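Local coordinates for accelerated cell death 11 (Arabidopsis thaliana, PDB 4NT1), which transfers ceramide-1-phosphate and phytoceramide-1-phosphate selectively between membranes, at residues S77-V80 and V81-D84. Sequence-based numbering, arbitrary orientation.
Sequences STLV and VMMD
With chi1 at 68°, T78 holds OG1 between its own backbone N and carbonyl carbon, turned forward to the backbone N of V81. M82 runs extended from the backbone, then bends at chi3 (77°), which returns its CE methyl to L79.

T78 is the N-cap of helix 79-88. Its OG1 accepts a nearly straight hydrogen bond from V81 N at 3.2 Å, with an angle of 167° at the hydrogen. The same hydroxyl oxygen lies 3.4 Å from V81 CG2. S77 OG sits near this valine too, 3.7 Å from V81 CB. The regular i to i+4 ladder starts at once. M82 N donates to T78 O, M83 N to L79 O and D84 N to V80 O, each at 2.9 Å.

The L79 and M82 side chains run alongside each other in the same direction. Their terminal methyls touch, L79 CD2 to M82 CE at 3.9 Å. This is the apolar face of the helix. L79 also packs on F37 of helix 34-51, and M82 and M83 reach L102 of helix 98-121, the helix that carries the lipid-binding R100 and R104. On another side, the D84 carboxylate lies beside V80, with OD2 3.6 Å from V80 CG1.

T78 thus serves the helix start with two acceptors. Its carbonyl O opens the i+4 series at M82. Its OG1 takes the N-H of V81, which lies in the first turn and has no i-4 carbonyl of the helix to use. This capping bond also fixes the rotation of the T78 side chain.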
loop_
_atom_site.group_PDB
_atom_site.type_symbol
_atom_site.label_atom_id
_atom_site.label_comp_id
_atom_site.label_asym_id
_atom_site.label_seq_id
_atom_site.Cartn_x
_atom_site.Cartn_y
_atom_site.Cartn_z
ATOM N N SER A 77 5.798 4.428 -19.446
ATOM C CA SER A 77 5.813 5.840 -19.062
ATOM C C SER A 77 4.894 6.139 -17.890
ATOM O O SER A 77 5.367 6.471 -16.793
ATOM C CB SER A 77 5.451 6.741 -20.244
ATOM O OG SER A 77 4.175 6.417 -20.756
ATOM N N THR A 78 3.586 6.016 -18.112
ATOM C CA THR A 78 2.611 6.422 -17.097
ATOM C C THR A 78 1.612 5.303 -16.800
ATOM O O THR A 78 1.456 4.385 -17.599
ATOM C CB THR A 78 1.784 7.645 -17.548
ATOM O OG1 THR A 78 0.924 7.271 -18.644
ATOM C CG2 THR A 78 2.703 8.793 -17.972
ATOM N N LEU A 79 0.927 5.396 -15.659
ATOM C CA LEU A 79 -0.038 4.370 -15.274
ATOM C C LEU A 79 -1.166 4.242 -16.287
ATOM O O LEU A 79 -1.616 3.134 -16.584
ATOM C CB LEU A 79 -0.601 4.624 -13.867
ATOM C CG LEU A 79 0.376 4.482 -12.697
ATOM C CD1 LEU A 79 -0.277 4.870 -11.383
ATOM C CD2 LEU A 79 0.940 3.062 -12.600
ATOM N N VAL A 80 -1.621 5.374 -16.818
ATOM C CA VAL A 80 -2.677 5.367 -17.834
ATOM C C VAL A 80 -2.245 4.610 -19.088
ATOM O O VAL A 80 -2.971 3.749 -19.585
ATOM C CB VAL A 80 -3.114 6.804 -18.200
ATOM C CG1 VAL A 80 -3.867 6.819 -19.527
ATOM C CG2 VAL A 80 -3.964 7.390 -17.081
ATOM N N VAL A 81 -1.063 4.933 -19.597
ATOM C CA VAL A 81 -0.537 4.251 -20.773
ATOM C C VAL A 81 -0.385 2.760 -20.509
ATOM O O VAL A 81 -0.758 1.935 -21.345
ATOM C CB VAL A 81 0.796 4.888 -21.239
ATOM C CG1 VAL A 81 1.535 3.987 -22.222
ATOM C CG2 VAL A 81 0.524 6.258 -21.854
ATOM N N MET A 82 0.132 2.427 -19.329
ATOM C CA MET A 82 0.327 1.043 -18.916
ATOM C C MET A 82 -0.991 0.271 -18.974
ATOM O O MET A 82 -1.066 -0.816 -19.553
ATOM C CB MET A 82 0.885 1.018 -17.492
ATOM C CG MET A 82 1.390 -0.321 -17.009
ATOM S SD MET A 82 1.913 -0.230 -15.279
ATOM C CE MET A 82 0.315 -0.258 -14.459
ATOM N N MET A 83 -2.035 0.841 -18.384
ATOM C CA MET A 83 -3.337 0.177 -18.361
ATOM C C MET A 83 -3.985 0.125 -19.731
ATOM O O MET A 83 -4.604 -0.882 -20.084
ATOM C CB MET A 83 -4.274 0.832 -17.343
ATOM C CG MET A 83 -3.854 0.539 -15.927
ATOM S SD MET A 83 -4.893 1.364 -14.727
ATOM C CE MET A 83 -6.392 0.380 -14.843
ATOM N N ASP A 84 -3.860 1.200 -20.501
ATOM C CA ASP A 84 -4.442 1.216 -21.843
ATOM C C ASP A 84 -3.861 0.076 -22.696
ATOM O O ASP A 84 -4.583 -0.558 -23.466
ATOM C CB ASP A 84 -4.213 2.567 -22.534
ATOM C CG ASP A 84 -5.160 3.666 -22.035
ATOM O OD1 ASP A 84 -6.174 3.354 -21.382
ATOM O OD2 ASP A 84 -4.884 4.845 -22.327
#